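SusD homolog (Bacteroides ovatus, PDB 4F53) probably binds glycans, perhaps mucin O-glycans, as a SusD-type outer membrane lipoprotein built on a TPR-like helical fold. Local coordinates at residues A[33-38]-A[94-99]; A[64-69]-A[309-314]; A[109-114]-A[168-173]; A[271-276]-A[387-392]. All coordinates share one frame; numbering follows the deposited sequence. Where two conformers were deposited one is given.

Contact 1: residues A[33-38]-A[94-99]; sequences LNLQDL and SKFYPD
Asp99 OD2 is the best-held polar atom between these two helices, and one hydrogen bond across the contact grips it: Asn34 ND2 comes to 2.8 Å of Asp99 OD2, nearly straight at the hydrogen (168°). The acceptor lies in the plane of the Asn34 amide, whereas the amide nitrogen reaches the carboxylate from above its plane. Asn34 was modelled in two conformers, and the bond belongs to the one described. Next to this polar bridge the contact is apolar. Leu35 lays its CD2 methyl over one face of the Phe96 ring, 3.8 Å from the centroid and 12° off the normal, a CH-pi contact. That same CD2 also presses on the backbone, 3.3 Å from Phe96 O. Helices 25-37 and 82-106 run roughly antiparallel here, their local axes approaching to 9.5 Å, a pairing in keeping with the TPR-like helical fold of SusD proteins. Leu38 wedges in beside them: its CD1 sits 3.4 Å from Lys95 O, and its CD2 meets Lys95 CB at 3.9 Å, while the lysine amine leads away to Gln43 and to the ring of Phe46. A serine in place of Phe96 would remove the ring face under Leu35 and would probably loosen the packing here and against Arg120 of helix 110-131. From segment 33-38, Leu35 and Leu38 likewise touch helix 110-131, at Tyr119 and Val123.

Contact 2: residues A[64-69]-A[309-314]; sequences DSNLGT and ILQGQY
Two irregular loops meet here, one folded as an Asx turn at Asn66, the other as a type II beta turn from Leu310 to Gln313 with Gly312 at its positive-phi position. Tyr314, just past that turn, spans the junction. Its CB rests against Leu67 CD2 at 3.6 Å, and CG lies slightly farther from the same methyl. Along one side of the ring, CE1 comes to 3.5 Å from Asn66 O; on the other, CE2 passes 3.2 Å from Asp64 O, which lies at the ring edge, near its plane. Ile309 CG2 of the same segment lies over one face, above the ring centre. At the tip, OH stands 2.8 Å from Asp64 O, a weak hydrogen bond, and at the same distance from water 1, which joins Asn66 N to Gln311 OE1. That oxygen also accepts from Arg74. A second water ties Asn66 O and Gly68 O to Gly312 N. Gln311 bends at chi2 to bring its amide between the loops, where NE2 donates to Gly68 O at 3.0 Å, the oxygen lying somewhat out of the Gln311 amide plane, and more weakly to Asn66 OD1. This OD1 also accepts from Gly68 N at 3.0 Å, closing the Asx turn.

Contact 3: residues A[109-114]-A[168-173]; sequences DELFLS and TVLGKF
Glu110 reaches straight out from its helix, CG anti to the backbone N and the chain extended beyond, so that the side chain crosses that of Lys172 at about a right angle. Lys172, modelled in two conformers, starts in the crowded position between N and carbonyl carbon and bends at its end. Glu110 OE1 and Lys172 NZ form a salt bridge at 3.6 Å, although the methylene CE of Lys172 lies closer to OE1, at 3.1 Å. Alongside, Glu110 OE2 touches Val169 CG2 at 3.5 Å. Leu111 points its side chain between two partners: CB sits over one face of the Phe173 ring, offset toward the rim and 19° off the normal, while CD1 meets Leu170 CD2 at 3.6 Å, the two leucines crossing at about a right angle. The axes of helices 110-131 and 152-173 cross locally at -138°, a roughly antiparallel, oblique pairing consistent with the TPR-like fold, and Thr190 of helix 190-207 touches Leu111, Leu170 and Phe173. Asp109 caps the start of the first helix through Leu111 N. One turn on, Ser114 OG donates in the carbonyl plane to Glu110 O at 2.9 Å, so that this oxygen serves both OG and N of Ser114. The same OG lies 3.3 Å from Val169 CG1. An alanine in place of Ser114 would remove the second donor to Glu110 O and would probably weaken the packing against Val169.

Contact 4: residues A[271-276]-A[387-392]; sequences MNAYND and GKVEAY
A Schellman motif ends helix 265-273, and residues 387-389 pack against that end. The bonds that close the helix lie within 271-276: Asp276 N reaches back to Met271 O (deposited as selenomethionine) at 2.9 Å, Asn275 N to Asn272 O at 3.0 Å, and Asn275 takes a positive phi of 47° to make the turn. Between the segments no conventional hydrogen bond forms. In its place stands a weaker polar contact: the CA-H of Gly387 points at Ala273 O, 3.4 Å from CA to oxygen, with an angle of 154° at the hydrogen. The absence of a side chain at Gly387 matters here, because a beta carbon would come within about 2.0 Å of that same Ala273 O. Carbonyl oxygens also meet apolar groups. Ala273 CB lies 3.4 Å from Lys388 O, so the helix end abuts the extended backbone directly. The rest is van der Waals packing: Ala273 CB faces Val389 CG2 at 4.1 Å, and the same methyl lies near the phenol end of Tyr274. The phenol is held from beyond the pair, by its hydrogen bond to Val414 O, while helix 423-438 touches the side chain through Gln433 and Ile436. The Tyr274 ring turns an edge to Gly387. Gly387 O, which also accepts from Thr415 OG1, lies in the ring plane, 3.3 Å from Tyr274 CE1.

In the fold
From the N terminus, contact 1 closes the first loop, bringing helix 25-37 to helix 82-106. Within that loop residues 64-69 open contact 2, which closes only at 309-314, so contacts 1 and 2 cross. Contact 3, between helices 110-131 and 152-173, follows contact 1 in series and nests inside the long span of contact 2. Contact 4 opens at 271-276 before contact 2 closes and ends at 387-392, so these two also cross. Contacts 1 and 3 lie on the same side of the chain's centre, their centres about 19 Å apart, joining helices, whereas contact 4, opposite them, ties loop to helix end and contact 2 ties loop to loop.

Contact 1: residues A[33-38]-A[94-99]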
loop_
_atom_site.group_PDB
_atom_site.type_symbol
_atom_site.label_atom_id
_atom_site.label_comp_id
_atom_site.label_asym_id
_atom_site.label_seq_id
_atom_site.Cartn_x
_atom_site.Cartn_y
_atom_site.Cartn_z
ATOM N N LEU A 33 -7.736 -17.267 -10.682
ATOM C CA LEU A 33 -6.438 -16.688 -10.974
ATOM C C LEU A 33 -6.532 -15.186 -11.274
ATOM O O LEU A 33 -5.656 -14.454 -10.822
ATOM C CB LEU A 33 -5.760 -17.422 -12.151
ATOM C CG LEU A 33 -4.985 -18.695 -11.827
ATOM C CD1 LEU A 33 -4.455 -19.317 -13.104
ATOM C CD2 LEU A 33 -3.836 -18.424 -10.837
ATOM N N ASN A 34 -7.561 -14.731 -12.032
ATOM C CA ASN A 34 -7.718 -13.317 -12.364
ATOM C C ASN A 34 -8.101 -12.529 -11.070
ATOM O O ASN A 34 -7.604 -11.428 -10.845
ATOM C CB ASN A 34 -8.763 -13.144 -13.505
ATOM C CG ASN A 34 -8.542 -13.962 -14.789
ATOM O OD1 ASN A 34 -7.461 -14.512 -15.073
ATOM N ND2 ASN A 34 -9.581 -14.052 -15.623
ATOM N N LEU A 35 -8.971 -13.112 -10.232
ATOM C CA LEU A 35 -9.401 -12.478 -8.980
ATOM C C LEU A 35 -8.218 -12.336 -8.045
ATOM O O LEU A 35 -8.036 -11.270 -7.442
ATOM C CB LEU A 35 -10.545 -13.256 -8.306
ATOM C CG LEU A 35 -11.876 -13.433 -9.119
ATOM C CD1 LEU A 35 -12.920 -14.106 -8.271
ATOM C CD2 LEU A 35 -12.438 -12.090 -9.653
ATOM N N GLN A 36 -7.368 -13.381 -7.977
ATOM C CA GLN A 36 -6.166 -13.370 -7.126
ATOM C C GLN A 36 -5.195 -12.252 -7.549
ATOM O O GLN A 36 -4.621 -11.561 -6.706
ATOM C CB GLN A 36 -5.474 -14.730 -7.194
ATOM C CG GLN A 36 -4.324 -14.862 -6.237
ATOM C CD GLN A 36 -3.602 -16.162 -6.383
ATOM O OE1 GLN A 36 -2.879 -16.403 -7.356
ATOM N NE2 GLN A 36 -3.780 -17.027 -5.407
ATOM N N ASP A 37 -5.032 -12.075 -8.856
ATOM C CA ASP A 37 -4.114 -11.101 -9.417
ATOM C C ASP A 37 -4.439 -9.654 -9.008
ATOM O O ASP A 37 -3.520 -8.868 -8.779
ATOM C CB ASP A 37 -4.135 -11.232 -10.949
ATOM C CG ASP A 37 -3.352 -10.149 -11.679
ATOM O OD1 ASP A 37 -2.195 -9.893 -11.297
ATOM O OD2 ASP A 37 -3.924 -9.514 -12.576
ATOM N N LEU A 38 -5.724 -9.307 -8.921
ATOM C CA LEU A 38 -6.186 -7.934 -8.679
ATOM C C LEU A 38 -5.895 -7.404 -7.268
ATOM O O LEU A 38 -6.064 -6.193 -7.041
ATOM C CB LEU A 38 -7.681 -7.770 -9.050
ATOM C CG LEU A 38 -7.920 -7.890 -10.573
ATOM C CD1 LEU A 38 -9.379 -8.199 -10.894
ATOM C CD2 LEU A 38 -7.371 -6.661 -11.344
ATOM N N SER A 94 -14.673 -3.099 -13.130
ATOM C CA SER A 94 -14.690 -3.704 -14.481
ATOM C C SER A 94 -13.863 -4.978 -14.553
ATOM O O SER A 94 -14.216 -5.929 -15.260
ATOM C CB SER A 94 -14.121 -2.732 -15.515
ATOM O OG SER A 94 -14.781 -1.480 -15.491
ATOM N N LYS A 95 -12.725 -4.967 -13.858
ATOM C CA LYS A 95 -11.800 -6.091 -13.902
ATOM C C LYS A 95 -12.148 -7.179 -12.893
ATOM O O LYS A 95 -11.862 -8.344 -13.171
ATOM C CB LYS A 95 -10.358 -5.621 -13.682
ATOM C CG LYS A 95 -9.843 -4.758 -14.826
ATOM C CD LYS A 95 -8.493 -4.178 -14.458
ATOM C CE LYS A 95 -8.065 -3.099 -15.416
ATOM N NZ LYS A 95 -7.603 -3.674 -16.695
ATOM N N PHE A 96 -12.734 -6.822 -11.731
ATOM C CA PHE A 96 -13.024 -7.812 -10.696
ATOM C C PHE A 96 -14.398 -8.498 -10.822
ATOM O O PHE A 96 -14.465 -9.741 -10.819
ATOM C CB PHE A 96 -12.892 -7.199 -9.263
ATOM C CG PHE A 96 -12.892 -8.249 -8.176
ATOM C CD1 PHE A 96 -14.092 -8.708 -7.622
ATOM C CD2 PHE A 96 -11.698 -8.825 -7.744
ATOM C CE1 PHE A 96 -14.092 -9.734 -6.671
ATOM C CE2 PHE A 96 -11.695 -9.838 -6.781
ATOM C CZ PHE A 96 -12.893 -10.314 -6.277
ATOM N N TYR A 97 -15.478 -7.704 -10.822
ATOM C CA TYR A 97 -16.841 -8.209 -10.691
ATOM C C TYR A 97 -17.370 -9.128 -11.802
ATOM O O TYR A 97 -17.979 -10.133 -11.411
ATOM C CB TYR A 97 -17.833 -7.095 -10.381
ATOM C CG TYR A 97 -17.814 -6.771 -8.899
ATOM C CD1 TYR A 97 -18.289 -7.681 -7.959
ATOM C CD2 TYR A 97 -17.224 -5.600 -8.428
ATOM C CE1 TYR A 97 -18.238 -7.407 -6.594
ATOM C CE2 TYR A 97 -17.209 -5.295 -7.068
ATOM C CZ TYR A 97 -17.705 -6.206 -6.150
ATOM O OH TYR A 97 -17.649 -5.934 -4.792
ATOM N N PRO A 98 -17.149 -8.932 -13.126
ATOM C CA PRO A 98 -17.683 -9.914 -14.087
ATOM C C PRO A 98 -17.163 -11.339 -13.801
ATOM O O PRO A 98 -17.977 -12.262 -13.772
ATOM C CB PRO A 98 -17.224 -9.369 -15.445
ATOM C CG PRO A 98 -17.062 -7.911 -15.223
ATOM C CD PRO A 98 -16.489 -7.815 -13.832
ATOM N N ASP A 99 -15.849 -11.505 -13.477
ATOM C CA ASP A 99 -15.274 -12.822 -13.162
ATOM C C ASP A 99 -15.784 -13.365 -11.827
ATOM O O ASP A 99 -16.034 -14.570 -11.710
ATOM C CB ASP A 99 -13.745 -12.773 -13.160
ATOM C CG ASP A 99 -13.108 -12.762 -14.544
ATOM O OD1 ASP A 99 -13.855 -12.784 -15.551
ATOM O OD2 ASP A 99 -11.862 -12.756 -14.625
#

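Contact 2: residues A[64-69]-A[309-314]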
loop_
_atom_site.group_PDB
_atom_site.type_symbol
_atom_site.label_atom_id
_atom_site.label_comp_id
_atom_site.label_asym_id
_atom_site.label_seq_id
_atom_site.Cartn_x
_atom_site.Cartn_y
_atom_site.Cartn_z
ATOM N N ASP A 64 7.919 10.158 -9.362
ATOM C CA ASP A 64 7.735 10.204 -10.814
ATOM C C ASP A 64 8.922 10.958 -11.428
ATOM O O ASP A 64 9.410 11.922 -10.833
ATOM C CB ASP A 64 6.384 10.839 -11.173
ATOM C CG ASP A 64 5.172 10.166 -10.498
ATOM O OD1 ASP A 64 5.140 8.901 -10.445
ATOM O OD2 ASP A 64 4.258 10.909 -10.007
ATOM N N SER A 65 9.451 10.439 -12.554
ATOM C CA SER A 65 10.647 10.960 -13.241
ATOM C C SER A 65 10.430 11.036 -14.767
ATOM O O SER A 65 11.363 10.836 -15.538
ATOM C CB SER A 65 11.860 10.090 -12.921
ATOM O OG SER A 65 11.616 8.745 -13.291
ATOM N N ASN A 66 9.195 11.295 -15.193
ATOM C CA ASN A 66 8.880 11.443 -16.603
ATOM C C ASN A 66 9.218 12.898 -17.008
ATOM O O ASN A 66 8.663 13.851 -16.445
ATOM C CB ASN A 66 7.410 11.079 -16.867
ATOM C CG ASN A 66 6.988 11.231 -18.303
ATOM O OD1 ASN A 66 6.836 12.331 -18.809
ATOM N ND2 ASN A 66 6.776 10.131 -18.987
ATOM N N LEU A 67 10.143 13.056 -17.961
ATOM C CA LEU A 67 10.631 14.370 -18.392
ATOM C C LEU A 67 9.832 14.947 -19.577
ATOM O O LEU A 67 10.170 16.019 -20.068
ATOM C CB LEU A 67 12.136 14.286 -18.748
ATOM C CG LEU A 67 13.054 13.554 -17.752
ATOM C CD1 LEU A 67 14.478 13.440 -18.293
ATOM C CD2 LEU A 67 13.022 14.197 -16.367
ATOM N N GLY A 68 8.772 14.257 -19.992
ATOM C CA GLY A 68 7.921 14.684 -21.096
ATOM C C GLY A 68 6.917 15.774 -20.752
ATOM O O GLY A 68 6.814 16.224 -19.599
ATOM N N THR A 69 6.157 16.185 -21.778
ATOM C CA THR A 69 5.105 17.208 -21.697
ATOM C C THR A 69 3.703 16.605 -21.942
ATOM O O THR A 69 2.716 17.339 -21.902
ATOM C CB THR A 69 5.391 18.343 -22.718
ATOM O OG1 THR A 69 5.730 17.769 -23.993
ATOM C CG2 THR A 69 6.481 19.307 -22.235
ATOM N N ILE A 309 7.426 16.808 -8.000
ATOM C CA ILE A 309 8.025 17.793 -8.921
ATOM C C ILE A 309 6.987 18.018 -10.037
ATOM O O ILE A 309 6.441 17.047 -10.559
ATOM C CB ILE A 309 9.411 17.350 -9.468
ATOM C CG1 ILE A 309 10.461 17.221 -8.332
ATOM C CG2 ILE A 309 9.883 18.297 -10.591
ATOM C CD1 ILE A 309 11.758 16.451 -8.735
ATOM N N LEU A 310 6.651 19.272 -10.333
ATOM C CA LEU A 310 5.641 19.571 -11.344
ATOM C C LEU A 310 6.121 19.111 -12.695
ATOM O O LEU A 310 7.302 19.272 -13.024
ATOM C CB LEU A 310 5.309 21.085 -11.383
ATOM C CG LEU A 310 3.980 21.506 -12.055
ATOM C CD1 LEU A 310 2.768 21.283 -11.118
ATOM C CD2 LEU A 310 4.012 22.987 -12.446
ATOM N N GLN A 311 5.204 18.522 -13.476
ATOM C CA GLN A 311 5.468 18.108 -14.850
ATOM C C GLN A 311 5.977 19.323 -15.616
ATOM O O GLN A 311 5.370 20.397 -15.532
ATOM C CB GLN A 311 4.192 17.529 -15.487
ATOM C CG GLN A 311 4.457 16.642 -16.694
ATOM C CD GLN A 311 5.035 15.281 -16.377
ATOM O OE1 GLN A 311 5.054 14.817 -15.235
ATOM N NE2 GLN A 311 5.557 14.618 -17.404
ATOM N N GLY A 312 7.136 19.163 -16.252
ATOM C CA GLY A 312 7.800 20.215 -17.012
ATOM C C GLY A 312 8.839 20.983 -16.218
ATOM O O GLY A 312 9.473 21.882 -16.765
ATOM N N GLN A 313 9.034 20.649 -14.927
ATOM C CA GLN A 313 9.962 21.374 -14.046
ATOM C C GLN A 313 11.017 20.465 -13.426
ATOM O O GLN A 313 11.448 20.687 -12.295
ATOM C CB GLN A 313 9.183 22.116 -12.952
ATOM C CG GLN A 313 8.351 23.250 -13.535
ATOM C CD GLN A 313 7.569 24.033 -12.524
ATOM O OE1 GLN A 313 7.428 23.661 -11.356
ATOM N NE2 GLN A 313 7.017 25.145 -12.965
ATOM N N TYR A 314 11.454 19.459 -14.190
ATOM C CA TYR A 314 12.488 18.515 -13.762
ATOM C C TYR A 314 13.842 18.941 -14.240
ATOM O O TYR A 314 13.966 19.433 -15.371
ATOM C CB TYR A 314 12.218 17.129 -14.351
ATOM C CG TYR A 314 11.105 16.363 -13.687
ATOM C CD1 TYR A 314 9.783 16.497 -14.120
ATOM C CD2 TYR A 314 11.369 15.460 -12.667
ATOM C CE1 TYR A 314 8.749 15.788 -13.507
ATOM C CE2 TYR A 314 10.348 14.746 -12.052
ATOM C CZ TYR A 314 9.042 14.909 -12.480
ATOM O OH TYR A 314 8.051 14.187 -11.901
HETATM O O HOH W 1 6.859 12.759 -13.954
HETATM O O HOH W 2 8.136 16.557 -17.091
#

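Contact 3: residues A[109-114]-A[168-173]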
loop_
_atom_site.group_PDB
_atom_site.type_symbol
_atom_site.label_atom_id
_atom_site.label_comp_id
_atom_site.label_asym_id
_atom_site.label_seq_id
_atom_site.Cartn_x
_atom_site.Cartn_y
_atom_site.Cartn_z
ATOM N N ASP A 109 -18.241 -25.152 -4.864
ATOM C CA ASP A 109 -17.139 -25.532 -3.972
ATOM C C ASP A 109 -16.872 -24.418 -2.962
ATOM O O ASP A 109 -16.427 -23.330 -3.326
ATOM C CB ASP A 109 -15.866 -25.858 -4.784
ATOM C CG ASP A 109 -14.641 -26.325 -4.001
ATOM O OD1 ASP A 109 -14.760 -26.560 -2.775
ATOM O OD2 ASP A 109 -13.575 -26.489 -4.621
ATOM N N GLU A 110 -17.137 -24.727 -1.690
ATOM C CA GLU A 110 -17.003 -23.872 -0.521
ATOM C C GLU A 110 -15.604 -23.239 -0.412
ATOM O O GLU A 110 -15.497 -22.079 -0.019
ATOM C CB GLU A 110 -17.310 -24.703 0.731
ATOM C CG GLU A 110 -17.617 -23.892 1.980
ATOM C CD GLU A 110 -17.880 -24.702 3.239
ATOM O OE1 GLU A 110 -17.489 -25.893 3.285
ATOM O OE2 GLU A 110 -18.465 -24.134 4.189
ATOM N N LEU A 111 -14.551 -23.986 -0.764
ATOM C CA LEU A 111 -13.189 -23.493 -0.675
ATOM C C LEU A 111 -12.925 -22.403 -1.733
ATOM O O LEU A 111 -12.346 -21.357 -1.403
ATOM C CB LEU A 111 -12.188 -24.659 -0.802
ATOM C CG LEU A 111 -10.685 -24.301 -0.761
ATOM C CD1 LEU A 111 -10.300 -23.605 0.537
ATOM C CD2 LEU A 111 -9.837 -25.526 -0.916
ATOM N N PHE A 112 -13.371 -22.632 -2.985
ATOM C CA PHE A 112 -13.165 -21.695 -4.088
ATOM C C PHE A 112 -14.019 -20.437 -3.934
ATOM O O PHE A 112 -13.584 -19.356 -4.313
ATOM C CB PHE A 112 -13.418 -22.389 -5.434
ATOM C CG PHE A 112 -12.144 -22.945 -6.027
ATOM C CD1 PHE A 112 -11.607 -24.147 -5.568
ATOM C CD2 PHE A 112 -11.447 -22.242 -7.012
ATOM C CE1 PHE A 112 -10.399 -24.641 -6.091
ATOM C CE2 PHE A 112 -10.249 -22.744 -7.549
ATOM C CZ PHE A 112 -9.729 -23.935 -7.081
ATOM N N LEU A 113 -15.206 -20.569 -3.347
ATOM C CA LEU A 113 -16.097 -19.429 -3.110
ATOM C C LEU A 113 -15.569 -18.584 -1.949
ATOM O O LEU A 113 -15.701 -17.357 -1.983
ATOM C CB LEU A 113 -17.536 -19.900 -2.841
ATOM C CG LEU A 113 -18.215 -20.616 -3.992
ATOM C CD1 LEU A 113 -19.379 -21.442 -3.485
ATOM C CD2 LEU A 113 -18.592 -19.650 -5.129
ATOM N N SER A 114 -14.916 -19.239 -0.960
ATOM C CA SER A 114 -14.311 -18.564 0.184
ATOM C C SER A 114 -13.074 -17.785 -0.247
ATOM O O SER A 114 -12.882 -16.650 0.182
ATOM C CB SER A 114 -13.979 -19.566 1.282
ATOM O OG SER A 114 -15.196 -19.959 1.895
ATOM N N THR A 168 -13.119 -19.718 9.145
ATOM C CA THR A 168 -13.759 -20.972 9.582
ATOM C C THR A 168 -13.662 -22.022 8.460
ATOM O O THR A 168 -13.253 -23.145 8.729
ATOM C CB THR A 168 -15.214 -20.707 10.018
ATOM O OG1 THR A 168 -15.190 -19.811 11.141
ATOM C CG2 THR A 168 -15.980 -21.994 10.389
ATOM N N VAL A 169 -13.985 -21.644 7.206
ATOM C CA VAL A 169 -13.909 -22.537 6.043
ATOM C C VAL A 169 -12.442 -22.985 5.804
ATOM O O VAL A 169 -12.195 -24.176 5.674
ATOM C CB VAL A 169 -14.540 -21.900 4.775
ATOM C CG1 VAL A 169 -14.229 -22.715 3.519
ATOM C CG2 VAL A 169 -16.048 -21.733 4.947
ATOM N N LEU A 170 -11.489 -22.060 5.812
ATOM C CA LEU A 170 -10.083 -22.396 5.562
ATOM C C LEU A 170 -9.487 -23.298 6.666
ATOM O O LEU A 170 -8.636 -24.147 6.358
ATOM C CB LEU A 170 -9.241 -21.141 5.395
ATOM C CG LEU A 170 -9.543 -20.267 4.172
ATOM C CD1 LEU A 170 -8.726 -19.002 4.213
ATOM C CD2 LEU A 170 -9.318 -21.018 2.864
ATOM N N GLY A 171 -9.946 -23.095 7.912
ATOM C CA GLY A 171 -9.561 -23.873 9.087
ATOM C C GLY A 171 -9.973 -25.332 9.002
ATOM O O GLY A 171 -9.154 -26.206 9.299
ATOM N N LYS A 172 -11.241 -25.605 8.566
ATOM C CA LYS A 172 -11.740 -26.972 8.476
ATOM C C LYS A 172 -11.047 -27.757 7.352
ATOM O O LYS A 172 -10.915 -28.968 7.491
ATOM C CB LYS A 172 -13.277 -27.046 8.380
ATOM C CG LYS A 172 -13.918 -26.612 7.073
ATOM C CD LYS A 172 -15.431 -26.666 7.212
ATOM C CE LYS A 172 -16.130 -26.924 5.908
ATOM N NZ LYS A 172 -15.948 -28.322 5.433
ATOM N N PHE A 173 -10.546 -27.091 6.286
ATOM C CA PHE A 173 -9.786 -27.781 5.230
ATOM C C PHE A 173 -8.385 -28.139 5.742
ATOM O O PHE A 173 -7.756 -29.043 5.212
ATOM C CB PHE A 173 -9.735 -26.982 3.921
ATOM C CG PHE A 173 -11.064 -27.060 3.213
ATOM C CD1 PHE A 173 -11.391 -28.161 2.433
ATOM C CD2 PHE A 173 -12.025 -26.079 3.397
ATOM C CE1 PHE A 173 -12.646 -28.265 1.837
ATOM C CE2 PHE A 173 -13.283 -26.190 2.808
ATOM C CZ PHE A 173 -13.584 -27.279 2.029
#

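Contact 4: residues A[271-276]-A[387-392]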
loop_
_atom_site.group_PDB
_atom_site.type_symbol
_atom_site.label_atom_id
_atom_site.label_comp_id
_atom_site.label_asym_id
_atom_site.label_seq_id
_atom_site.Cartn_x
_atom_site.Cartn_y
_atom_site.Cartn_z
HETATM N N MSE A 271 16.844 5.475 5.030
HETATM C CA MSE A 271 17.681 4.290 4.880
HETATM C C MSE A 271 19.154 4.615 4.891
HETATM O O MSE A 271 19.907 3.816 5.436
HETATM C CB MSE A 271 17.245 3.474 3.675
HETATM C CG MSE A 271 15.848 2.901 3.899
HETATM SE SE MSE A 271 15.227 1.878 2.403
HETATM C CE MSE A 271 16.262 0.329 2.706
ATOM N N ASN A 272 19.554 5.811 4.432
ATOM C CA ASN A 272 20.952 6.276 4.546
ATOM C C ASN A 272 21.268 6.595 6.005
ATOM O O ASN A 272 22.287 6.149 6.494
ATOM C CB ASN A 272 21.237 7.505 3.652
ATOM C CG ASN A 272 21.415 7.131 2.205
ATOM O OD1 ASN A 272 21.707 5.995 1.872
ATOM N ND2 ASN A 272 21.294 8.071 1.312
ATOM N N ALA A 273 20.352 7.297 6.729
ATOM C CA ALA A 273 20.549 7.647 8.146
ATOM C C ALA A 273 20.741 6.400 9.003
ATOM O O ALA A 273 21.512 6.427 9.959
ATOM C CB ALA A 273 19.366 8.435 8.655
ATOM N N TYR A 274 20.029 5.305 8.660
ATOM C CA TYR A 274 20.117 4.062 9.424
ATOM C C TYR A 274 21.184 3.105 8.883
ATOM O O TYR A 274 21.287 1.993 9.411
ATOM C CB TYR A 274 18.744 3.358 9.454
ATOM C CG TYR A 274 17.611 4.216 9.979
ATOM C CD1 TYR A 274 17.847 5.237 10.903
ATOM C CD2 TYR A 274 16.297 3.969 9.606
ATOM C CE1 TYR A 274 16.813 6.053 11.355
ATOM C CE2 TYR A 274 15.250 4.741 10.097
ATOM C CZ TYR A 274 15.512 5.795 10.958
ATOM O OH TYR A 274 14.461 6.541 11.453
ATOM N N ASN A 275 21.953 3.501 7.822
ATOM C CA ASN A 275 22.963 2.649 7.138
ATOM C C ASN A 275 22.329 1.293 6.859
ATOM O O ASN A 275 22.874 0.253 7.192
ATOM C CB ASN A 275 24.260 2.507 7.967
ATOM C CG ASN A 275 24.987 3.820 8.145
ATOM O OD1 ASN A 275 25.434 4.442 7.171
ATOM N ND2 ASN A 275 25.081 4.299 9.387
ATOM N N ASP A 276 21.087 1.337 6.361
ATOM C CA ASP A 276 20.268 0.166 6.137
ATOM C C ASP A 276 20.845 -0.765 5.059
ATOM O O ASP A 276 21.006 -0.354 3.900
ATOM C CB ASP A 276 18.850 0.609 5.792
ATOM C CG ASP A 276 17.777 -0.397 6.123
ATOM O OD1 ASP A 276 17.937 -1.576 5.757
ATOM O OD2 ASP A 276 16.760 0.001 6.712
ATOM N N GLY A 387 21.197 6.341 14.368
ATOM C CA GLY A 387 21.352 7.265 13.253
ATOM C C GLY A 387 20.152 8.170 13.066
ATOM O O GLY A 387 19.003 7.726 13.142
ATOM N N LYS A 388 20.407 9.455 12.897
ATOM C CA LYS A 388 19.335 10.434 12.772
ATOM C C LYS A 388 19.166 10.887 11.343
ATOM O O LYS A 388 20.164 11.045 10.628
ATOM C CB LYS A 388 19.613 11.646 13.685
ATOM C CG LYS A 388 19.561 11.324 15.195
ATOM C CD LYS A 388 18.202 10.830 15.729
ATOM C CE LYS A 388 18.253 10.567 17.219
ATOM N NZ LYS A 388 19.190 9.465 17.577
ATOM N N VAL A 389 17.902 11.114 10.937
ATOM C CA VAL A 389 17.534 11.555 9.585
ATOM C C VAL A 389 18.029 12.961 9.365
ATOM O O VAL A 389 17.725 13.856 10.143
ATOM C CB VAL A 389 16.018 11.418 9.285
ATOM C CG1 VAL A 389 15.660 12.001 7.919
ATOM C CG2 VAL A 389 15.581 9.961 9.368
ATOM N N GLU A 390 18.809 13.147 8.317
ATOM C CA GLU A 390 19.361 14.445 7.940
ATOM C C GLU A 390 18.550 15.037 6.788
ATOM O O GLU A 390 17.723 14.343 6.179
ATOM C CB GLU A 390 20.846 14.281 7.558
ATOM C CG GLU A 390 21.745 14.535 8.747
ATOM C CD GLU A 390 22.792 13.480 9.038
ATOM O OE1 GLU A 390 23.567 13.134 8.114
ATOM O OE2 GLU A 390 22.887 13.059 10.216
ATOM N N ALA A 391 18.794 16.312 6.498
ATOM C CA ALA A 391 18.163 17.079 5.429
ATOM C C ALA A 391 18.442 16.456 4.049
ATOM O O ALA A 391 19.521 15.914 3.827
ATOM C CB ALA A 391 18.687 18.514 5.456
ATOM N N TYR A 392 17.493 16.559 3.128
ATOM C CA TYR A 392 17.710 16.078 1.775
ATOM C C TYR A 392 18.449 17.148 0.961
ATOM O O TYR A 392 17.961 18.269 0.808
ATOM C CB TYR A 392 16.368 15.687 1.114
ATOM C CG TYR A 392 16.493 15.363 -0.353
ATOM C CD1 TYR A 392 17.203 14.241 -0.783
ATOM C CD2 TYR A 392 15.909 16.179 -1.318
ATOM C CE1 TYR A 392 17.347 13.951 -2.144
ATOM C CE2 TYR A 392 16.021 15.885 -2.676
ATOM C CZ TYR A 392 16.749 14.774 -3.084
ATOM O OH TYR A 392 16.811 14.470 -4.420
#